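Side-chain contacts in dehydrogenase (Chromobacterium violaceum, PDB 3Q2I), which probably uses NAD to oxidise the sugar of UDP-GlcNAcA, a step toward the bacterial sugar 2,3-diacetamido-2,3-dideoxy-D-mannuronic acid: residues T90-C95 with F100-E105; K106-R111 with L116-A121; A76-L81 with K313-E318. All coordinates share one frame; numbering follows the deposited sequence.

Overall arrangement
All three contacts are largely buried. Contacts 1 and 3 pack on strands of the parallel Rossmann sheet, while contact 2 lies between the loop after strand 101-104 and helix 112-125. Contact 1 seats helix 88-97 on strand 101-104; it touches contact 2 where the methyl CE of M118 reaches CB of S92, and a segment of each touches NADH. Contact 3 lies farther from the centre of the chain, where helix 304-315 meets strand 78-81, the sheet neighbour of strand 101-104. Contact 1 combines side-chain packing with a backbone hydrogen bond, contact 2 sets thioethers against a buried backbone carbonyl and aliphatic carbons, and contact 3 is purely apolar across its two segments.

Contact 1: T90-C95 with F100-E105; sequences TQSIEC and FHVMTE. With NAI (1,4-dihydronicotinamide adenine dinucleotide), chain B.
V102 packs against S92 and C95 in the beta-alpha-beta unit formed by strand 78-81, helix 88-97 and strand 101-104, part of the NAD-binding Rossmann fold. The van der Waals part of the contact is carried by the two branches of V102. With CG1 anti to the backbone N (chi1 168°), one methyl is directed at the serine and the other at the cysteine: CG1 meets the serine hydroxyl oxygen, 3.5 Å from S92 OG, while V102 CG2 presses to 3.3 Å against C95 CB, closer than carbon atoms usually pack. L129, on the next strand of the sheet, also touches S92 and V102, so S92 meets two neighbouring strands in the helix-sheet interface.

A backbone bond closes the turn from helix to strand. F100 N donates to C95 O over 3.0 Å, nearly straight at the hydrogen (163°), but the donor sits well above the carbonyl plane. The F100 ring turns its edge to the same oxygen, with CD2 3.7 Å from C95 O and the oxygen close to the ring plane. The carbonyl is thus met both by an amide and by the rim of an aromatic ring.

At the C-terminal end of the strand the contact reaches NADH. T104 OG1 donates to E105 O at 2.9 Å, in the carbonyl plane and on a lone pair. E105 bends at chi2 (-66°), which brings its carboxylate to the nicotinamide amide group. Its OE1 is hydrogen-bonded to H28 and H304, which would limit rotation of the carboxylate, and E105 OE2 accepts from the cofactor's N7N at 2.8 Å along an almost linear path.

Contact 2: K106-R111 with L116-A121; sequences KPMATR and LEMVKA. With NAI (1,4-dihydronicotinamide adenine dinucleotide), chain B.
M118 lays the end of its thioether across the backbone carbonyl of M108, with SD 3.2 Å and the methyl CE 3.4 Å from M108 O. The oxygen thus faces the last S-C bond from the side. It is buried by the contact and has no hydrogen-bond partner in the model, so its surroundings here are sulfur and methyl instead of a donor. M118 places its CG between backbone N and carbonyl carbon (chi1 64°), which sends the chain from helix 112-125 toward the loop. The sulfur also passes A109, whose CB lies 4.3 Å from M118 SD.

M108 answers from the other direction. Its side chain crosses that of M118 at a slant, and its terminal methyl runs past to the helix surface, where CE meets V119 CG2 at 3.8 Å and M118 CG at 4.0 Å. Leucines L329 and L332 of helix 325-344 add to the apolar surroundings of M108, while P89 and S92 of helix 88-97 pack on M118.

The loop carrying M108 follows strand 101-104 of the Rossmann domain and begins with the Glu-Lys-Pro sequence E105-K106-P107 familiar from this oxidoreductase family, with a cis peptide bond before P107. The first residues of the loop face the ligands, whereas the side chain of M108 is about 13 Å from the UDP-sugar. K106 O accepts a hydrogen bond from the NADH ribose hydroxyl O2D at 2.7 Å. The lysine chain, bent at chi2 and chi3, passes over one face of the nicotinamide ring, its CE 3.9 Å from the cofactor's C3N. Beyond it, K106 NZ is hydrogen-bonded to the backbone oxygen of N190 and to O4' of the bound UDP-sugar.

Contact 3: A76-L81 with K313-E318; sequences ADIVIL and KTMRGE
M315 reaches from the last turn of helix 304-315 to I78, the first residue of strand 78-81 in the Rossmann sheet, and to D77 just before it. Its CB leaves the helix toward the strand, and the setting of CG anti to the carbonyl carbon (chi1 -67°) carries that atom to the isoleucine. CG makes the tightest approach, 3.6 Å from the tip carbon CD1 of I78. Bends at chi2 and chi3 then curl the chain round that same methyl, so that SD lies 3.8 Å from I78 CD1. The terminal CE turns toward D77, where it rests 4.0 Å from D77 CB and 4.1 Å from I78 CG1. The two long side chains therefore overlap at an angle, CD1 of the isoleucine set against the bent thioether. H101 of the adjacent strand also touches M315, and V311, one turn earlier in the helix, also packs on I78.

Just past M315 the helix ends in a Schellman motif: E318 N bonds to K313 O at 2.8 Å and G317 N to T314 O at 3.1 Å, with G317 at positive phi. M315 thus meets the sheet close to where its helix stops.

D77 offers the methionine its CB, while its carboxylate is engaged elsewhere: OD2 forms a salt bridge with R12 and accepts from the backbone N of R15. With no hydrogen bond or salt bridge between the two segments, the seam between the Rossmann sheet and a helix of the C-terminal family region depends here on the fit of thioether and aliphatic carbons.

Contact 1: T90-C95 with F100-E105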
loop_
_atom_site.group_PDB
_atom_site.type_symbol
_atom_site.label_atom_id
_atom_site.label_comp_id
_atom_site.label_asym_id
_atom_site.label_seq_id
_atom_site.Cartn_x
_atom_site.Cartn_y
_atom_site.Cartn_z
ATOM N N THR A 90 35.003 -0.752 -1.005
ATOM C CA THR A 90 35.904 -1.146 0.080
ATOM C C THR A 90 37.327 -0.690 -0.268
ATOM O O THR A 90 38.023 -0.224 0.637
ATOM C CB THR A 90 35.909 -2.624 0.487
ATOM O OG1 THR A 90 36.058 -3.472 -0.645
ATOM C CG2 THR A 90 34.618 -3.011 1.207
ATOM N N GLN A 91 37.728 -0.873 -1.527
ATOM C CA GLN A 91 39.096 -0.432 -1.903
ATOM C C GLN A 91 39.259 1.082 -1.793
ATOM O O GLN A 91 40.276 1.574 -1.263
ATOM C CB GLN A 91 39.507 -0.993 -3.270
ATOM C CG GLN A 91 39.400 -2.499 -3.320
ATOM C CD GLN A 91 39.912 -3.129 -4.599
ATOM O OE1 GLN A 91 40.452 -4.232 -4.543
ATOM N NE2 GLN A 91 39.791 -2.455 -5.717
ATOM N N SER A 92 38.300 1.855 -2.299
ATOM C CA SER A 92 38.375 3.317 -2.198
ATOM C C SER A 92 38.510 3.755 -0.745
ATOM O O SER A 92 39.344 4.610 -0.390
ATOM C CB SER A 92 37.112 3.955 -2.821
ATOM O OG SER A 92 37.207 5.358 -2.822
ATOM N N ILE A 93 37.643 3.231 0.119
ATOM C CA ILE A 93 37.672 3.602 1.537
ATOM C C ILE A 93 39.046 3.277 2.171
ATOM O O ILE A 93 39.608 4.112 2.903
ATOM C CB ILE A 93 36.516 2.867 2.283
ATOM C CG1 ILE A 93 35.139 3.392 1.846
ATOM C CG2 ILE A 93 36.662 2.998 3.799
ATOM C CD1 ILE A 93 33.920 2.465 2.329
ATOM N N GLU A 94 39.607 2.121 1.836
ATOM C CA GLU A 94 40.952 1.758 2.338
ATOM C C GLU A 94 42.013 2.756 1.843
ATOM O O GLU A 94 42.815 3.253 2.678
ATOM C CB GLU A 94 41.321 0.343 1.893
ATOM C CG GLU A 94 42.514 -0.196 2.712
ATOM C CD GLU A 94 42.963 -1.583 2.275
ATOM O OE1 GLU A 94 44.085 -1.949 2.690
ATOM O OE2 GLU A 94 42.284 -2.294 1.483
ATOM N N CYS A 95 41.994 3.077 0.544
ATOM C CA CYS A 95 42.862 4.135 -0.025
ATOM C C CYS A 95 42.706 5.461 0.707
ATOM O O CYS A 95 43.694 6.082 1.126
ATOM C CB CYS A 95 42.633 4.338 -1.523
ATOM S SG CYS A 95 43.074 2.912 -2.519
ATOM N N PHE A 100 45.382 8.514 0.477
ATOM C CA PHE A 100 45.497 8.690 -0.978
ATOM C C PHE A 100 44.239 9.265 -1.616
ATOM O O PHE A 100 43.111 8.909 -1.210
ATOM C CB PHE A 100 45.800 7.358 -1.669
ATOM C CG PHE A 100 47.094 6.707 -1.224
ATOM C CD1 PHE A 100 48.281 6.977 -1.905
ATOM C CD2 PHE A 100 47.122 5.860 -0.126
ATOM C CE1 PHE A 100 49.463 6.392 -1.487
ATOM C CE2 PHE A 100 48.321 5.286 0.309
ATOM C CZ PHE A 100 49.482 5.561 -0.377
ATOM N N HIS A 101 44.408 10.153 -2.583
ATOM C CA HIS A 101 43.390 10.404 -3.605
ATOM C C HIS A 101 43.097 9.141 -4.395
ATOM O O HIS A 101 43.971 8.273 -4.589
ATOM C CB HIS A 101 43.889 11.484 -4.581
ATOM C CG HIS A 101 44.407 12.711 -3.905
ATOM N ND1 HIS A 101 43.592 13.599 -3.236
ATOM C CD2 HIS A 101 45.670 13.199 -3.790
ATOM C CE1 HIS A 101 44.313 14.617 -2.798
ATOM N NE2 HIS A 101 45.580 14.383 -3.097
ATOM N N VAL A 102 41.825 8.999 -4.777
ATOM C CA VAL A 102 41.363 7.777 -5.438
ATOM C C VAL A 102 40.740 8.159 -6.765
ATOM O O VAL A 102 40.001 9.156 -6.883
ATOM C CB VAL A 102 40.310 7.078 -4.546
ATOM C CG1 VAL A 102 39.598 5.945 -5.363
ATOM C CG2 VAL A 102 40.932 6.529 -3.290
ATOM N N MET A 103 41.000 7.372 -7.805
ATOM C CA MET A 103 40.265 7.518 -9.049
ATOM C C MET A 103 39.586 6.170 -9.256
ATOM O O MET A 103 40.278 5.173 -9.416
ATOM C CB MET A 103 41.205 7.706 -10.262
ATOM C CG MET A 103 40.445 7.716 -11.589
ATOM S SD MET A 103 41.535 7.507 -13.039
ATOM C CE MET A 103 42.809 8.526 -12.342
ATOM N N THR A 104 38.257 6.105 -9.203
ATOM C CA THR A 104 37.609 4.796 -9.346
ATOM C C THR A 104 37.011 4.703 -10.740
ATOM O O THR A 104 36.464 5.673 -11.274
ATOM C CB THR A 104 36.491 4.563 -8.268
ATOM O OG1 THR A 104 35.908 3.266 -8.533
ATOM C CG2 THR A 104 35.413 5.662 -8.421
ATOM N N GLU A 105 37.160 3.539 -11.379
ATOM C CA GLU A 105 36.380 3.261 -12.566
ATOM C C GLU A 105 34.869 3.266 -12.219
ATOM O O GLU A 105 34.512 3.178 -11.046
ATOM C CB GLU A 105 36.788 1.950 -13.204
ATOM C CG GLU A 105 37.792 2.174 -14.358
ATOM C CD GLU A 105 37.233 2.913 -15.538
ATOM O OE1 GLU A 105 38.009 3.315 -16.455
ATOM O OE2 GLU A 105 36.021 3.212 -15.607
HETATM P PA NAI B . 38.520 -7.485 -15.676
HETATM O O1A NAI B . 37.879 -8.700 -15.143
HETATM O O2A NAI B . 39.167 -7.516 -17.131
HETATM O O5B NAI B . 39.647 -6.908 -14.730
HETATM C C5B NAI B . 39.684 -7.620 -13.525
HETATM C C4B NAI B . 41.002 -7.307 -12.832
HETATM O O4B NAI B . 40.892 -7.068 -11.418
HETATM C C3B NAI B . 41.564 -8.718 -13.016
HETATM O O3B NAI B . 42.876 -8.669 -13.594
HETATM C C2B NAI B . 41.421 -9.382 -11.636
HETATM O O2B NAI B . 42.383 -10.395 -11.366
HETATM C C1B NAI B . 41.652 -8.122 -10.769
HETATM N N9A NAI B . 41.252 -8.282 -9.390
HETATM C C8A NAI B . 40.089 -8.853 -8.932
HETATM N N7A NAI B . 40.060 -8.746 -7.633
HETATM C C5A NAI B . 41.139 -8.020 -7.183
HETATM C C6A NAI B . 41.630 -7.614 -5.926
HETATM N N6A NAI B . 40.956 -7.880 -4.752
HETATM N N1A NAI B . 42.791 -6.939 -5.878
HETATM C C2A NAI B . 43.452 -6.690 -6.990
HETATM N N3A NAI B . 43.057 -7.044 -8.211
HETATM C C4A NAI B . 41.905 -7.739 -8.322
HETATM O O3 NAI B . 37.427 -6.326 -15.683
HETATM P PN NAI B . 37.424 -4.995 -16.471
HETATM O O1N NAI B . 36.574 -5.098 -17.707
HETATM O O2N NAI B . 38.816 -4.349 -16.671
HETATM O O5D NAI B . 36.430 -3.997 -15.655
HETATM C C5D NAI B . 37.150 -3.402 -14.601
HETATM C C4D NAI B . 36.384 -2.226 -14.003
HETATM O O4D NAI B . 36.369 -1.232 -15.041
HETATM C C3D NAI B . 34.875 -2.497 -13.743
HETATM O O3D NAI B . 34.508 -1.675 -12.633
HETATM C C2D NAI B . 34.185 -1.947 -14.997
HETATM O O2D NAI B . 32.878 -1.447 -14.723
HETATM C C1D NAI B . 35.091 -0.751 -15.415
HETATM N N1N NAI B . 35.017 -0.448 -16.827
HETATM C C2N NAI B . 34.807 0.793 -17.210
HETATM C C3N NAI B . 34.650 1.144 -18.556
HETATM C C7N NAI B . 34.447 2.549 -18.973
HETATM O O7N NAI B . 33.896 2.909 -19.997
HETATM N N7N NAI B . 34.893 3.564 -18.176
HETATM C C4N NAI B . 34.627 0.090 -19.492
HETATM C C5N NAI B . 34.958 -1.179 -19.052
HETATM C C6N NAI B . 35.139 -1.440 -17.717
#

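Contact 2: K106-R111 with L116-A121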
loop_
_atom_site.group_PDB
_atom_site.type_symbol
_atom_site.label_atom_id
_atom_site.label_comp_id
_atom_site.label_asym_id
_atom_site.label_seq_id
_atom_site.Cartn_x
_atom_site.Cartn_y
_atom_site.Cartn_z
ATOM N N LYS A 106 34.067 3.444 -13.248
ATOM C CA LYS A 106 32.603 3.384 -13.103
ATOM C C LYS A 106 32.197 1.926 -13.084
ATOM O O LYS A 106 32.891 1.031 -13.572
ATOM C CB LYS A 106 31.943 4.116 -14.268
ATOM C CG LYS A 106 32.200 3.457 -15.637
ATOM C CD LYS A 106 31.393 2.172 -15.840
ATOM C CE LYS A 106 31.010 1.938 -17.295
ATOM N NZ LYS A 106 30.273 0.616 -17.543
ATOM N N PRO A 107 31.005 1.634 -12.559
ATOM C CA PRO A 107 30.334 2.597 -11.677
ATOM C C PRO A 107 31.065 2.611 -10.340
ATOM O O PRO A 107 31.798 1.678 -10.013
ATOM C CB PRO A 107 28.954 1.952 -11.475
ATOM C CG PRO A 107 29.234 0.446 -11.522
ATOM C CD PRO A 107 30.407 0.286 -12.553
ATOM N N MET A 108 30.880 3.682 -9.576
ATOM C CA MET A 108 31.619 3.823 -8.340
ATOM C C MET A 108 31.289 2.760 -7.300
ATOM O O MET A 108 32.118 2.389 -6.486
ATOM C CB MET A 108 31.525 5.223 -7.740
ATOM C CG MET A 108 30.085 5.512 -7.269
ATOM S SD MET A 108 29.744 7.285 -6.970
ATOM C CE MET A 108 30.810 7.599 -5.579
ATOM N N ALA A 109 30.034 2.282 -7.324
ATOM C CA ALA A 109 29.599 1.235 -6.404
ATOM C C ALA A 109 28.461 0.478 -7.063
ATOM O O ALA A 109 27.964 0.920 -8.106
ATOM C CB ALA A 109 29.100 1.832 -5.037
ATOM N N THR A 110 28.058 -0.632 -6.439
ATOM C CA THR A 110 26.917 -1.413 -6.962
ATOM C C THR A 110 25.720 -1.304 -6.006
ATOM O O THR A 110 24.656 -1.851 -6.302
ATOM C CB THR A 110 27.256 -2.878 -7.146
ATOM O OG1 THR A 110 27.721 -3.458 -5.913
ATOM C CG2 THR A 110 28.345 -3.088 -8.241
ATOM N N ARG A 111 25.952 -0.706 -4.853
ATOM C CA ARG A 111 24.937 -0.562 -3.771
ATOM C C ARG A 111 25.003 0.840 -3.228
ATOM O O ARG A 111 26.088 1.467 -3.143
ATOM C CB ARG A 111 25.164 -1.560 -2.620
ATOM C CG ARG A 111 24.843 -2.954 -3.070
ATOM C CD ARG A 111 25.720 -4.008 -2.425
ATOM N NE ARG A 111 25.240 -5.348 -2.773
ATOM C CZ ARG A 111 25.651 -6.423 -2.129
ATOM N NH1 ARG A 111 26.557 -6.308 -1.174
ATOM N NH2 ARG A 111 25.200 -7.619 -2.476
ATOM N N LEU A 116 27.748 6.003 -0.844
ATOM C CA LEU A 116 27.756 7.016 0.203
ATOM C C LEU A 116 29.000 6.913 1.079
ATOM O O LEU A 116 29.598 7.944 1.385
ATOM C CB LEU A 116 26.491 7.009 1.097
ATOM C CG LEU A 116 25.191 7.318 0.348
ATOM C CD1 LEU A 116 24.044 7.121 1.318
ATOM C CD2 LEU A 116 25.174 8.701 -0.193
ATOM N N GLU A 117 29.359 5.698 1.477
ATOM C CA GLU A 117 30.452 5.479 2.421
ATOM C C GLU A 117 31.778 5.846 1.741
ATOM O O GLU A 117 32.673 6.383 2.410
ATOM C CB GLU A 117 30.467 4.046 2.940
ATOM C CG GLU A 117 29.364 3.797 3.972
ATOM C CD GLU A 117 29.360 4.782 5.162
ATOM O OE1 GLU A 117 30.419 5.305 5.578
ATOM O OE2 GLU A 117 28.267 5.076 5.696
ATOM N N MET A 118 31.926 5.600 0.441
ATOM C CA MET A 118 33.207 5.964 -0.175
ATOM C C MET A 118 33.376 7.491 -0.258
ATOM O O MET A 118 34.485 8.049 -0.060
ATOM C CB MET A 118 33.413 5.204 -1.492
ATOM C CG MET A 118 32.443 5.513 -2.572
ATOM S SD MET A 118 32.435 4.198 -3.834
ATOM C CE MET A 118 34.043 4.514 -4.643
ATOM N N VAL A 119 32.290 8.235 -0.486
ATOM C CA VAL A 119 32.291 9.692 -0.470
ATOM C C VAL A 119 32.600 10.231 0.944
ATOM O O VAL A 119 33.377 11.199 1.090
ATOM C CB VAL A 119 30.990 10.267 -1.083
ATOM C CG1 VAL A 119 30.871 11.793 -0.901
ATOM C CG2 VAL A 119 30.927 9.888 -2.590
ATOM N N LYS A 120 31.957 9.658 1.951
ATOM C CA LYS A 120 32.150 10.073 3.359
ATOM C C LYS A 120 33.630 9.879 3.751
ATOM O O LYS A 120 34.196 10.771 4.404
ATOM C CB LYS A 120 31.260 9.235 4.294
ATOM C CG LYS A 120 31.359 9.637 5.789
ATOM C CD LYS A 120 30.197 9.072 6.606
ATOM C CE LYS A 120 29.089 10.120 6.756
ATOM N NZ LYS A 120 29.267 11.042 7.929
ATOM N N ALA A 121 34.255 8.792 3.282
ATOM C CA ALA A 121 35.637 8.436 3.695
ATOM C C ALA A 121 36.592 9.409 3.028
ATOM O O ALA A 121 37.566 9.850 3.673
ATOM C CB ALA A 121 35.994 6.987 3.307
HETATM P PA NAI B . 38.520 -7.485 -15.676
HETATM O O1A NAI B . 37.879 -8.700 -15.143
HETATM O O2A NAI B . 39.167 -7.516 -17.131
HETATM O O5B NAI B . 39.647 -6.908 -14.730
HETATM C C5B NAI B . 39.684 -7.620 -13.525
HETATM C C4B NAI B . 41.002 -7.307 -12.832
HETATM O O4B NAI B . 40.892 -7.068 -11.418
HETATM C C3B NAI B . 41.564 -8.718 -13.016
HETATM O O3B NAI B . 42.876 -8.669 -13.594
HETATM C C2B NAI B . 41.421 -9.382 -11.636
HETATM O O2B NAI B . 42.383 -10.395 -11.366
HETATM C C1B NAI B . 41.652 -8.122 -10.769
HETATM N N9A NAI B . 41.252 -8.282 -9.390
HETATM C C8A NAI B . 40.089 -8.853 -8.932
HETATM N N7A NAI B . 40.060 -8.746 -7.633
HETATM C C5A NAI B . 41.139 -8.020 -7.183
HETATM C C6A NAI B . 41.630 -7.614 -5.926
HETATM N N6A NAI B . 40.956 -7.880 -4.752
HETATM N N1A NAI B . 42.791 -6.939 -5.878
HETATM C C2A NAI B . 43.452 -6.690 -6.990
HETATM N N3A NAI B . 43.057 -7.044 -8.211
HETATM C C4A NAI B . 41.905 -7.739 -8.322
HETATM O O3 NAI B . 37.427 -6.326 -15.683
HETATM P PN NAI B . 37.424 -4.995 -16.471
HETATM O O1N NAI B . 36.574 -5.098 -17.707
HETATM O O2N NAI B . 38.816 -4.349 -16.671
HETATM O O5D NAI B . 36.430 -3.997 -15.655
HETATM C C5D NAI B . 37.150 -3.402 -14.601
HETATM C C4D NAI B . 36.384 -2.226 -14.003
HETATM O O4D NAI B . 36.369 -1.232 -15.041
HETATM C C3D NAI B . 34.875 -2.497 -13.743
HETATM O O3D NAI B . 34.508 -1.675 -12.633
HETATM C C2D NAI B . 34.185 -1.947 -14.997
HETATM O O2D NAI B . 32.878 -1.447 -14.723
HETATM C C1D NAI B . 35.091 -0.751 -15.415
HETATM N N1N NAI B . 35.017 -0.448 -16.827
HETATM C C2N NAI B . 34.807 0.793 -17.210
HETATM C C3N NAI B . 34.650 1.144 -18.556
HETATM C C7N NAI B . 34.447 2.549 -18.973
HETATM O O7N NAI B . 33.896 2.909 -19.997
HETATM N N7N NAI B . 34.893 3.564 -18.176
HETATM C C4N NAI B . 34.627 0.090 -19.492
HETATM C C5N NAI B . 34.958 -1.179 -19.052
HETATM C C6N NAI B . 35.139 -1.440 -17.717
#

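Contact 3: A76-L81 with K313-E318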
loop_
_atom_site.group_PDB
_atom_site.type_symbol
_atom_site.label_atom_id
_atom_site.label_comp_id
_atom_site.label_asym_id
_atom_site.label_seq_id
_atom_site.Cartn_x
_atom_site.Cartn_y
_atom_site.Cartn_z
ATOM N N ALA A 76 52.355 6.967 -4.364
ATOM C CA ALA A 76 51.527 7.530 -5.425
ATOM C C ALA A 76 50.711 8.670 -4.841
ATOM O O ALA A 76 50.419 8.657 -3.645
ATOM C CB ALA A 76 50.585 6.443 -6.002
ATOM N N ASP A 77 50.362 9.635 -5.684
ATOM C CA ASP A 77 49.418 10.699 -5.330
ATOM C C ASP A 77 47.978 10.135 -5.416
ATOM O O ASP A 77 47.142 10.451 -4.575
ATOM C CB ASP A 77 49.563 11.851 -6.320
ATOM C CG ASP A 77 50.925 12.536 -6.215
ATOM O OD1 ASP A 77 51.253 12.943 -5.093
ATOM O OD2 ASP A 77 51.655 12.577 -7.215
ATOM N N ILE A 78 47.725 9.377 -6.471
ATOM C CA ILE A 78 46.393 8.820 -6.782
ATOM C C ILE A 78 46.458 7.304 -6.974
ATOM O O ILE A 78 47.394 6.783 -7.587
ATOM C CB ILE A 78 45.906 9.421 -8.084
ATOM C CG1 ILE A 78 45.709 10.909 -7.827
ATOM C CG2 ILE A 78 44.635 8.635 -8.624
ATOM C CD1 ILE A 78 45.431 11.739 -9.047
ATOM N N VAL A 79 45.464 6.582 -6.457
ATOM C CA VAL A 79 45.370 5.127 -6.591
ATOM C C VAL A 79 44.173 4.894 -7.499
ATOM O O VAL A 79 43.092 5.447 -7.245
ATOM C CB VAL A 79 45.149 4.378 -5.258
ATOM C CG1 VAL A 79 44.995 2.859 -5.496
ATOM C CG2 VAL A 79 46.362 4.561 -4.326
ATOM N N ILE A 80 44.377 4.159 -8.582
ATOM C CA ILE A 80 43.369 4.001 -9.634
ATOM C C ILE A 80 42.730 2.631 -9.394
ATOM O O ILE A 80 43.434 1.629 -9.173
ATOM C CB ILE A 80 44.035 3.939 -11.010
ATOM C CG1 ILE A 80 44.805 5.247 -11.298
ATOM C CG2 ILE A 80 43.014 3.676 -12.076
ATOM C CD1 ILE A 80 46.037 5.020 -12.208
ATOM N N LEU A 81 41.388 2.577 -9.377
ATOM C CA LEU A 81 40.697 1.307 -9.114
ATOM C C LEU A 81 40.069 0.766 -10.407
ATOM O O LEU A 81 39.091 1.331 -10.923
ATOM C CB LEU A 81 39.551 1.552 -8.097
ATOM C CG LEU A 81 40.019 2.218 -6.815
ATOM C CD1 LEU A 81 38.808 2.291 -5.820
ATOM C CD2 LEU A 81 41.152 1.456 -6.198
ATOM N N LYS A 313 45.592 18.086 -14.260
ATOM C CA LYS A 313 45.372 19.501 -13.961
ATOM C C LYS A 313 44.851 19.736 -12.549
ATOM O O LYS A 313 45.312 20.634 -11.829
ATOM C CB LYS A 313 44.487 20.180 -14.998
ATOM C CG LYS A 313 45.086 20.264 -16.390
ATOM C CD LYS A 313 44.082 20.865 -17.342
ATOM C CE LYS A 313 44.844 21.540 -18.467
ATOM N NZ LYS A 313 44.440 20.996 -19.778
ATOM N N THR A 314 43.943 18.875 -12.076
ATOM C CA THR A 314 43.452 19.087 -10.720
ATOM C C THR A 314 44.606 18.982 -9.741
ATOM O O THR A 314 44.697 19.774 -8.790
ATOM C CB THR A 314 42.349 18.008 -10.377
ATOM O OG1 THR A 314 41.256 18.232 -11.265
ATOM C CG2 THR A 314 41.876 18.106 -8.924
ATOM N N MET A 315 45.456 17.983 -9.908
ATOM C CA MET A 315 46.546 17.734 -8.967
ATOM C C MET A 315 47.579 18.882 -9.005
ATOM O O MET A 315 48.236 19.167 -7.993
ATOM C CB MET A 315 47.227 16.409 -9.270
ATOM C CG MET A 315 46.353 15.171 -9.036
ATOM S SD MET A 315 45.409 15.247 -7.495
ATOM C CE MET A 315 46.726 14.661 -6.487
ATOM N N ARG A 316 47.584 19.591 -10.126
ATOM C CA ARG A 316 48.535 20.701 -10.323
ATOM C C ARG A 316 47.926 22.039 -9.953
ATOM O O ARG A 316 48.554 23.089 -10.146
ATOM C CB ARG A 316 48.996 20.739 -11.772
ATOM C CG ARG A 316 49.966 19.648 -12.047
ATOM C CD ARG A 316 51.374 20.126 -12.204
ATOM N NE ARG A 316 51.968 19.132 -13.080
ATOM C CZ ARG A 316 52.757 18.151 -12.662
ATOM N NH1 ARG A 316 53.201 17.263 -13.538
ATOM N NH2 ARG A 316 53.147 18.106 -11.393
ATOM N N GLY A 317 46.717 22.024 -9.398
ATOM C CA GLY A 317 46.030 23.252 -9.024
ATOM C C GLY A 317 45.409 24.017 -10.171
ATOM O O GLY A 317 44.886 25.118 -9.966
ATOM N N GLU A 318 45.395 23.431 -11.372
ATOM C CA GLU A 318 45.009 24.135 -12.575
ATOM C C GLU A 318 43.526 23.980 -12.896
ATOM O O GLU A 318 42.938 24.708 -13.700
ATOM C CB GLU A 318 45.852 23.595 -13.728
ATOM C CG GLU A 318 47.354 23.803 -13.505
ATOM C CD GLU A 318 48.219 23.079 -14.546
ATOM O OE1 GLU A 318 47.783 22.063 -15.126
ATOM O OE2 GLU A 318 49.357 23.528 -14.810
#